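Local atomic coordinates of dihydropteroate synthase (Burkholderia cenocepacia, PDB entry 2Y5S), a protein that probably catalyses the condensation of para-aminobenzoate with 6-hydroxymethyl-7,8-dihydropterin diphosphate to give 7,8-dihydropteroate, the immediate precursor of folate derivatives. Residues Gly27-Thr32 against Ile87-Ala92; Ala108-Ala113 against Ile121-Gly126; Gly131-Val136 against Ala174-Ala179. All coordinates share one frame; numbering follows the deposited sequence. Where two conformers were deposited one is given.

Contact 1 of 3, residues Gly27-Thr32 against Ile87-Ala92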
loop_
_atom_site.group_PDB
_atom_site.type_symbol
_atom_site.label_atom_id
_atom_site.label_comp_id
_atom_site.label_asym_id
_atom_site.label_seq_id
_atom_site.Cartn_x
_atom_site.Cartn_y
_atom_site.Cartn_z
ATOM N N GLY B 27 -4.026 -16.633 3.775
ATOM C CA GLY B 27 -4.923 -16.619 2.622
ATOM C C GLY B 27 -6.282 -17.183 3.008
ATOM O O GLY B 27 -6.363 -18.218 3.660
ATOM N N ILE B 28 -7.348 -16.522 2.570
ATOM C CA ILE B 28 -8.692 -16.905 2.945
ATOM C C ILE B 28 -9.148 -17.988 1.976
ATOM O O ILE B 28 -9.226 -17.755 0.768
ATOM C CB ILE B 28 -9.668 -15.715 2.891
ATOM C CG1 ILE B 28 -9.266 -14.628 3.900
ATOM C CG2 ILE B 28 -11.118 -16.190 3.164
ATOM C CD1 ILE B 28 -9.881 -13.249 3.574
ATOM N N LEU B 29 -9.426 -19.166 2.527
ATOM C CA LEU B 29 -9.952 -20.292 1.773
ATOM C C LEU B 29 -11.395 -20.512 2.209
ATOM O O LEU B 29 -11.675 -21.223 3.178
ATOM C CB LEU B 29 -9.101 -21.542 2.008
ATOM C CG LEU B 29 -9.406 -22.744 1.117
ATOM C CD1 LEU B 29 -8.953 -22.485 -0.317
ATOM C CD2 LEU B 29 -8.738 -23.992 1.675
ATOM N N ASN B 30 -12.317 -19.884 1.497
ATOM C CA ASN B 30 -13.726 -20.084 1.770
ATOM C C ASN B 30 -14.142 -21.399 1.135
ATOM O O ASN B 30 -14.057 -21.552 -0.077
ATOM C CB ASN B 30 -14.552 -18.911 1.241
ATOM C CG ASN B 30 -14.429 -17.672 2.115
ATOM O OD1 ASN B 30 -14.507 -17.754 3.351
ATOM N ND2 ASN B 30 -14.233 -16.509 1.480
ATOM N N ALA B 31 -14.560 -22.352 1.969
ATOM C CA ALA B 31 -14.980 -23.685 1.525
ATOM C C ALA B 31 -16.492 -23.719 1.304
ATOM O O ALA B 31 -17.191 -24.598 1.818
ATOM C CB ALA B 31 -14.571 -24.728 2.561
ATOM N N THR B 32 -16.976 -22.775 0.505
ATOM C CA THR B 32 -18.405 -22.512 0.354
ATOM C C THR B 32 -18.746 -22.210 -1.118
ATOM O O THR B 32 -18.268 -21.213 -1.667
ATOM C CB THR B 32 -18.819 -21.315 1.255
ATOM O OG1 THR B 32 -17.740 -20.366 1.330
ATOM C CG2 THR B 32 -19.144 -21.791 2.669
ATOM N N ILE B 87 -13.492 -30.525 7.732
ATOM C CA ILE B 87 -12.622 -31.628 8.150
ATOM C C ILE B 87 -11.844 -32.258 6.982
ATOM O O ILE B 87 -10.627 -32.416 7.082
ATOM C CB ILE B 87 -13.392 -32.696 8.973
ATOM C CG1 ILE B 87 -13.916 -32.091 10.281
ATOM C CG2 ILE B 87 -12.514 -33.898 9.266
ATOM C CD1 ILE B 87 -12.878 -31.358 11.087
ATOM N N PRO B 88 -12.524 -32.593 5.866
ATOM C CA PRO B 88 -11.756 -33.164 4.748
ATOM C C PRO B 88 -10.730 -32.221 4.104
ATOM O O PRO B 88 -9.747 -32.699 3.555
ATOM C CB PRO B 88 -12.845 -33.577 3.744
ATOM C CG PRO B 88 -14.058 -33.820 4.587
ATOM C CD PRO B 88 -13.978 -32.722 5.637
ATOM N N LEU B 89 -10.934 -30.906 4.168
ATOM C CA LEU B 89 -9.897 -29.958 3.721
ATOM C C LEU B 89 -8.695 -29.964 4.675
ATOM O O LEU B 89 -7.550 -29.906 4.231
ATOM C CB LEU B 89 -10.444 -28.531 3.576
ATOM C CG LEU B 89 -11.429 -28.254 2.439
ATOM C CD1 LEU B 89 -11.829 -26.771 2.416
ATOM C CD2 LEU B 89 -10.866 -28.703 1.070
ATOM N N VAL B 90 -8.960 -30.038 5.977
ATOM C CA VAL B 90 -7.892 -30.143 6.975
ATOM C C VAL B 90 -7.053 -31.383 6.698
ATOM O O VAL B 90 -5.826 -31.301 6.631
ATOM C CB VAL B 90 -8.441 -30.178 8.421
ATOM C CG1 VAL B 90 -7.312 -30.438 9.426
ATOM C CG2 VAL B 90 -9.156 -28.864 8.745
ATOM N N GLU B 91 -7.729 -32.515 6.496
ATOM C CA GLU B 91 -7.055 -33.789 6.239
ATOM C C GLU B 91 -6.219 -33.725 4.946
ATOM O O GLU B 91 -5.048 -34.117 4.933
ATOM C CB GLU B 91 -8.079 -34.942 6.218
ATOM C CG GLU B 91 -8.798 -35.166 7.570
ATOM C CD GLU B 91 -9.913 -36.224 7.528
ATOM O OE1 GLU B 91 -10.373 -36.601 6.426
ATOM O OE2 GLU B 91 -10.336 -36.684 8.616
ATOM N N ALA B 92 -6.805 -33.193 3.878
ATOM C CA ALA B 92 -6.117 -33.093 2.584
ATOM C C ALA B 92 -4.980 -32.087 2.578
ATOM O O ALA B 92 -4.009 -32.266 1.851
ATOM C CB ALA B 92 -7.111 -32.759 1.464
#

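Contact 2 of 3, residues Ala108-Ala113 against Ile121-Gly126. With 78H (7,8-dihydropteroate), chain P.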
loop_
_atom_site.group_PDB
_atom_site.type_symbol
_atom_site.label_atom_id
_atom_site.label_comp_id
_atom_site.label_asym_id
_atom_site.label_seq_id
_atom_site.Cartn_x
_atom_site.Cartn_y
_atom_site.Cartn_z
ATOM N N ALA B 108 -17.886 -27.639 18.634
ATOM C CA ALA B 108 -17.810 -28.968 18.008
ATOM C C ALA B 108 -16.901 -28.972 16.772
ATOM O O ALA B 108 -16.244 -29.974 16.469
ATOM C CB ALA B 108 -19.203 -29.487 17.641
ATOM N N VAL B 109 -16.860 -27.860 16.056
ATOM C CA VAL B 109 -16.011 -27.761 14.887
ATOM C C VAL B 109 -14.572 -27.628 15.377
ATOM O O VAL B 109 -13.651 -28.201 14.796
ATOM C CB VAL B 109 -16.434 -26.592 13.979
ATOM C CG1 VAL B 109 -15.494 -26.457 12.793
ATOM C CG2 VAL B 109 -17.878 -26.804 13.490
ATOM N N MET B 110 -14.387 -26.858 16.454
ATOM C CA MET B 110 -13.072 -26.682 17.043
ATOM C C MET B 110 -12.494 -28.028 17.458
ATOM O O MET B 110 -11.361 -28.341 17.098
ATOM C CB MET B 110 -13.127 -25.755 18.251
ATOM C CG MET B 110 -13.558 -24.349 17.940
ATOM S SD MET B 110 -13.537 -23.293 19.383
ATOM C CE MET B 110 -14.320 -21.820 18.677
ATOM N N ARG B 111 -13.290 -28.827 18.179
ATOM C CA ARG B 111 -12.853 -30.146 18.639
ATOM C C ARG B 111 -12.497 -31.055 17.462
ATOM O O ARG B 111 -11.408 -31.634 17.437
ATOM C CB ARG B 111 -13.915 -30.809 19.538
ATOM C CG ARG B 111 -14.237 -30.009 20.815
ATOM C CD ARG B 111 -15.079 -30.799 21.842
ATOM N NE ARG B 111 -14.236 -31.570 22.752
ATOM C CZ ARG B 111 -14.015 -31.272 24.031
ATOM N NH1 ARG B 111 -14.591 -30.216 24.595
ATOM N NH2 ARG B 111 -13.220 -32.050 24.755
ATOM N N ALA B 112 -13.404 -31.168 16.492
ATOM C CA ALA B 112 -13.175 -32.044 15.324
ATOM C C ALA B 112 -11.980 -31.598 14.484
ATOM O O ALA B 112 -11.214 -32.437 13.992
ATOM C CB ALA B 112 -14.427 -32.131 14.442
ATOM N N ALA B 113 -11.836 -30.289 14.314
ATOM C CA ALA B 113 -10.754 -29.719 13.500
ATOM C C ALA B 113 -9.392 -29.877 14.186
ATOM O O ALA B 113 -8.393 -30.212 13.542
ATOM C CB ALA B 113 -11.043 -28.255 13.162
ATOM N N ILE B 121 -7.079 -22.002 15.774
ATOM C CA ILE B 121 -8.512 -21.722 15.807
ATOM C C ILE B 121 -8.726 -20.215 15.823
ATOM O O ILE B 121 -8.232 -19.492 16.700
ATOM C CB ILE B 121 -9.233 -22.393 16.995
ATOM C CG1 ILE B 121 -8.989 -23.913 17.018
ATOM C CG2 ILE B 121 -10.734 -22.089 16.943
ATOM C CD1 ILE B 121 -9.553 -24.692 15.786
ATOM N N ASN B 122 -9.456 -19.758 14.809
ATOM C CA ASN B 122 -9.701 -18.371 14.577
ATOM C C ASN B 122 -11.180 -18.096 14.855
ATOM O O ASN B 122 -12.030 -18.469 14.047
ATOM C CB ASN B 122 -9.364 -18.061 13.113
ATOM C CG ASN B 122 -9.704 -16.638 12.735
ATOM O OD1 ASN B 122 -9.700 -15.773 13.582
ATOM N ND2 ASN B 122 -10.011 -16.397 11.456
ATOM N N ASP B 123 -11.475 -17.439 15.979
ATOM C CA ASP B 123 -12.849 -17.363 16.515
ATOM C C ASP B 123 -13.410 -15.935 16.610
ATOM O O ASP B 123 -13.023 -15.148 17.467
ATOM C CB ASP B 123 -12.916 -18.035 17.882
ATOM C CG ASP B 123 -14.339 -18.108 18.451
ATOM O OD1 ASP B 123 -15.318 -17.795 17.741
ATOM O OD2 ASP B 123 -14.467 -18.471 19.635
ATOM N N ILE B 124 -14.353 -15.630 15.741
ATOM C CA ILE B 124 -15.016 -14.341 15.745
ATOM C C ILE B 124 -15.712 -14.046 17.078
ATOM O O ILE B 124 -15.898 -12.894 17.411
ATOM C CB ILE B 124 -16.011 -14.164 14.560
ATOM C CG1 ILE B 124 -17.088 -15.245 14.553
ATOM C CG2 ILE B 124 -15.245 -14.170 13.217
ATOM C CD1 ILE B 124 -18.396 -14.809 13.853
ATOM N N TRP B 125 -16.081 -15.078 17.838
ATOM C CA TRP B 125 -16.714 -14.866 19.136
ATOM C C TRP B 125 -15.743 -14.840 20.318
ATOM O O TRP B 125 -16.183 -14.737 21.459
ATOM C CB TRP B 125 -17.834 -15.899 19.382
ATOM C CG TRP B 125 -19.124 -15.501 18.749
ATOM C CD1 TRP B 125 -19.693 -16.062 17.664
ATOM C CD2 TRP B 125 -19.996 -14.439 19.158
ATOM N NE1 TRP B 125 -20.851 -15.417 17.346
ATOM C CE2 TRP B 125 -21.068 -14.417 18.256
ATOM C CE3 TRP B 125 -19.959 -13.493 20.188
ATOM C CZ2 TRP B 125 -22.121 -13.497 18.358
ATOM C CZ3 TRP B 125 -21.001 -12.582 20.296
ATOM C CH2 TRP B 125 -22.065 -12.586 19.380
ATOM N N GLY B 126 -14.438 -14.933 20.051
ATOM C CA GLY B 126 -13.425 -14.738 21.086
ATOM C C GLY B 126 -13.509 -15.789 22.184
ATOM O O GLY B 126 -13.230 -15.513 23.348
HETATM O O4 78H P . -11.468 -9.885 10.336
HETATM C C4 78H P . -11.505 -11.084 10.617
HETATM C C5 78H P . -12.449 -11.957 10.037
HETATM N N3 78H P . -10.599 -11.602 11.557
HETATM C C9 78H P . -12.427 -13.313 10.440
HETATM N N5 78H P . -13.315 -11.524 9.087
HETATM C C2 78H P . -10.652 -12.978 11.934
HETATM N N8 78H P . -13.326 -14.223 9.901
HETATM N N1 78H P . -11.552 -13.785 11.351
HETATM C C6 78H P . -14.241 -12.354 8.565
HETATM N N2 78H P . -9.814 -13.466 12.863
HETATM C C7 78H P . -14.452 -13.785 9.068
HETATM C C10 78H P . -15.148 -11.886 7.463
HETATM N N11 78H P . -16.304 -11.177 8.021
HETATM C C15 78H P . -16.629 -9.991 7.523
HETATM C C16 78H P . -16.852 -8.904 8.361
HETATM C C17 78H P . -16.714 -9.854 6.137
HETATM C C18 78H P . -17.181 -7.676 7.816
HETATM C C19 78H P . -17.044 -8.621 5.590
HETATM C C20 78H P . -17.282 -7.536 6.430
HETATM C C21 78H P . -17.613 -6.167 5.827
HETATM O O22 78H P . -17.524 -5.203 6.591
HETATM O O23 78H P . -17.820 -6.068 4.598
#

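Contact 3 of 3, residues Gly131-Val136 against Ala174-Ala179. With EDO (1,2-ethanediol), chain U.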
loop_
_atom_site.group_PDB
_atom_site.type_symbol
_atom_site.label_atom_id
_atom_site.label_comp_id
_atom_site.label_asym_id
_atom_site.label_seq_id
_atom_site.Cartn_x
_atom_site.Cartn_y
_atom_site.Cartn_z
ATOM N N GLY B 131 -18.569 -23.704 25.876
ATOM C CA GLY B 131 -17.738 -24.868 25.623
ATOM C C GLY B 131 -16.527 -24.659 24.708
ATOM O O GLY B 131 -15.760 -25.592 24.495
ATOM N N ALA B 132 -16.345 -23.452 24.178
ATOM C CA ALA B 132 -15.238 -23.186 23.245
ATOM C C ALA B 132 -13.888 -23.275 23.963
ATOM O O ALA B 132 -12.937 -23.889 23.453
ATOM C CB ALA B 132 -15.391 -21.841 22.604
ATOM N N ILE B 133 -13.798 -22.673 25.146
ATOM C CA ILE B 133 -12.536 -22.739 25.903
ATOM C C ILE B 133 -12.102 -24.194 26.212
ATOM O O ILE B 133 -10.922 -24.557 26.042
ATOM C CB ILE B 133 -12.582 -21.869 27.182
ATOM C CG1 ILE B 133 -12.585 -20.384 26.784
ATOM C CG2 ILE B 133 -11.373 -22.154 28.066
ATOM C CD1 ILE B 133 -12.720 -19.406 27.981
ATOM N N ASP B 134 -13.061 -25.020 26.634
ATOM C CA ASP B 134 -12.819 -26.436 26.881
ATOM C C ASP B 134 -12.323 -27.184 25.636
ATOM O O ASP B 134 -11.479 -28.076 25.726
ATOM C CB ASP B 134 -14.099 -27.120 27.409
ATOM C CG ASP B 134 -14.126 -27.226 28.918
ATOM O OD1 ASP B 134 -13.578 -26.331 29.602
ATOM O OD2 ASP B 134 -14.682 -28.226 29.423
ATOM N N ALA B 135 -12.891 -26.830 24.491
ATOM C CA ALA B 135 -12.500 -27.366 23.201
ATOM C C ALA B 135 -11.028 -27.107 22.847
ATOM O O ALA B 135 -10.393 -27.952 22.223
ATOM C CB ALA B 135 -13.383 -26.785 22.130
ATOM N N VAL B 136 -10.491 -25.956 23.248
ATOM C CA VAL B 136 -9.144 -25.531 22.795
ATOM C C VAL B 136 -8.054 -25.536 23.876
ATOM O O VAL B 136 -6.883 -25.337 23.565
ATOM C CB VAL B 136 -9.168 -24.115 22.182
ATOM C CG1 VAL B 136 -10.179 -24.018 21.044
ATOM C CG2 VAL B 136 -9.424 -23.059 23.240
ATOM N N ALA B 174 -8.122 -8.264 26.412
ATOM C CA ALA B 174 -7.389 -8.569 27.643
ATOM C C ALA B 174 -8.146 -9.590 28.494
ATOM O O ALA B 174 -7.559 -10.547 29.009
ATOM C CB ALA B 174 -7.137 -7.293 28.433
ATOM N N ALA B 175 -9.454 -9.386 28.623
ATOM C CA ALA B 175 -10.317 -10.306 29.339
ATOM C C ALA B 175 -10.407 -11.677 28.661
ATOM O O ALA B 175 -10.447 -12.709 29.342
ATOM C CB ALA B 175 -11.724 -9.687 29.522
ATOM N N ARG B 176 -10.435 -11.708 27.331
ATOM C CA ARG B 176 -10.508 -12.999 26.636
ATOM C C ARG B 176 -9.200 -13.794 26.816
ATOM O O ARG B 176 -9.235 -15.000 27.086
ATOM C CB ARG B 176 -10.899 -12.830 25.161
ATOM C CG ARG B 176 -12.269 -12.137 24.922
ATOM C CD ARG B 176 -13.380 -12.653 25.840
ATOM N NE ARG B 176 -13.505 -14.110 25.725
ATOM C CZ ARG B 176 -14.037 -14.916 26.648
ATOM N NH1 ARG B 176 -14.515 -14.434 27.794
ATOM N NH2 ARG B 176 -14.084 -16.223 26.425
ATOM N N ALA B 177 -8.060 -13.115 26.725
ATOM C CA ALA B 177 -6.765 -13.764 26.938
ATOM C C ALA B 177 -6.655 -14.290 28.353
ATOM O O ALA B 177 -6.149 -15.388 28.565
ATOM C CB ALA B 177 -5.620 -12.824 26.662
ATOM N N GLN B 178 -7.112 -13.504 29.319
ATOM C CA GLN B 178 -7.138 -13.952 30.698
ATOM C C GLN B 178 -8.004 -15.202 30.862
ATOM O O GLN B 178 -7.615 -16.142 31.566
ATOM C CB GLN B 178 -7.665 -12.847 31.619
ATOM C CG GLN B 178 -7.578 -13.192 33.122
ATOM C CD GLN B 178 -6.155 -13.405 33.592
ATOM O OE1 GLN B 178 -5.303 -12.541 33.401
ATOM N NE2 GLN B 178 -5.885 -14.561 34.212
ATOM N N ALA B 179 -9.178 -15.211 30.232
ATOM C CA ALA B 179 -10.091 -16.346 30.362
ATOM C C ALA B 179 -9.473 -17.610 29.785
ATOM O O ALA B 179 -9.606 -18.685 30.362
ATOM C CB ALA B 179 -11.441 -16.046 29.707
HETATM C C1 EDO U . -15.200 -10.263 28.440
HETATM O O1 EDO U . -14.866 -11.647 28.628
HETATM C C2 EDO U . -16.560 -10.106 27.767
HETATM O O2 EDO U . -17.172 -11.383 27.542
#

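Contact 1 of 3, residues Gly27-Thr32 against Ile87-Ala92
With CG of Leu89 lying opposite its own carbonyl carbon (chi1 -70°) and CD1 continuing the chain away from CA (chi2 -178°), the methyl CD1 is carried out from helix 79-93 to Leu29, near the end of strand 24-30, and Ala31, just past it. Leu29 answers with CG opposite its backbone N (chi1 -171°), and its CD2 meets Leu89 CD1 at 4.2 Å. The tighter approach is that of Ala31 CB, 3.4 Å from Leu89 CD1, shorter than normal van der Waals contact between carbons. A single methyl of Leu89 thus serves both partners, and the contact is wholly apolar: no hydrogen bond crosses it, and only 104 Å² is buried. The backbones stay well apart, CA of Ala31 and CA of Leu89 being 8.4 Å from each other.

Other elements close around the pair. Leu29 and Leu89 also touch helix 45-58, through Met55 and Leu49 respectively, while Leu89 rests on Ile65 of strand 62-66, the neighbour of strand 24-30 in the sheet. An apolar helix side chain packed on the outer side of a parallel strand and of the residue that follows it is the helix-on-barrel packing of a TIM barrel, the fold of the pterin-binding enzymes.

Contact 2 of 3, residues Ala108-Ala113 against Ile121-Gly126
Met110 and Ile121 pack together inside a right-handed beta-alpha-beta unit of the TIM barrel, in which helix 107-115 links strand 100-103 to the parallel strand 120-123. The apolar part of the contact is carried by the methionine chain. Extended beyond CG (chi2 -178°, chi3 -172°), it runs from the helix across Ile121, whose CG2 lies 3.8 Å from Met110 CG and 3.9 Å from Met110 SD. Ile102 of strand 100-103 also touches Ile121, and Ala132 and Val136 of helix 132-136 touch Met110, so the pair is buried between sheet and helices.

The methionine end reaches a polar group. Its side chain meets that of Asp123 at about a right angle, and Met110 CE stands 3.5 Å from Asp123 OD2, a van der Waals approach.

Ligand contacts come from the neighbouring residues. Asn122, on the other side of the strand from Met110, uses both ends of its amide: ND2 donates to N1 of 7,8-dihydropteroate at 3.0 Å, and OD1 accepts from the ligand N2, a pair modelled as very short. ND2 is also bonded to Asp64 OD2, which would help to fix which way round the amide sits. Ile124 makes a van der Waals contact, its CG2 lying 3.8 Å from the ligand atom N8.

Hydrogen bonds hold the carboxylate and shape the turn after the strand. The backbone bond from Gly126 N to Asp123 O, 3.0 Å, closes a type I beta turn. Asp123 OD2 accepts from Phe127 N, and Asp123 OD1 accepts from Trp125 N at 2.8 Å, forming an Asx turn. The bond from Trp125 N reaches Asp123 OD1 from above the carboxylate plane, 64° out of it.

Contact 3 of 3, residues Gly131-Val136 against Ala174-Ala179
Arg176 and Ala179, one helical turn apart on helix 165-182, receive the end of Ile133 from the short helix 132-136. The preceding residue, Ala175, faces a bound 1,2-ethanediol, probably from the crystallisation liquor: its CB is 3.7 Å from the diol carbon C1.

At Arg176 the chain is bent at both chi2 (-44°) and chi3 (-55°), which folds the guanidinium back beside the helix and brings its end closer to Ile133 than the start of the side chain would suggest. The Arg176 atom NH2 lies 3.8 Å from Ile133 CD1, and the two side chains meet obliquely. This is van der Waals contact between a methyl and a charged group; the polar needs of the guanidinium are met elsewhere. Its NE donates to Gly126 O, and NH1 donates to O1 of the diol at 2.9 Å in a nearly straight bond (164°), with that oxygen at the guanidinium edge and in its plane. These two bonds would restrict rotation of the group.

Farther along, Ala179 offers both its methyl and its backbone: Ile133 CD1 is 4.0 Å from Ala179 CB and equally 4.0 Å from Ala179 O. Ile133 reaches them with an extended outer chain, so that its terminal methyl carries the touches to both residues. Only 103 Å² is buried in all, and no hydrogen bond joins the two segments.

Ile133 also touches Ala183, just beyond helix 165-182. Helix 132-136 follows strand 120-123 in the chain and lies between helix 165-182, met through Ile133, and helix 107-115, met through Ala135 on Arg111.

In the fold
Contacts 1 and 2 are buried and join helices to strands of the same parallel sheet, whereas contact 3 joins two helices nearer the surface. All three depend on apolar side-chain ends, and none has a hydrogen bond between its segments. Their surroundings differ: contact 1 is purely aliphatic, contact 2 continues into a carboxylate-held turn and the pterin pocket, and contact 3 sets a methyl against a charged guanidinium. Contacts 1 and 2 touch where Ile87 packs on Ala112 and Ala113. Contacts 2 and 3 also adjoin, and helix 132-136 of contact 3 follows strand 120-123 of contact 2 in the chain. Contacts 1 and 3 do not touch, their nearest atoms being about 12 Å apart.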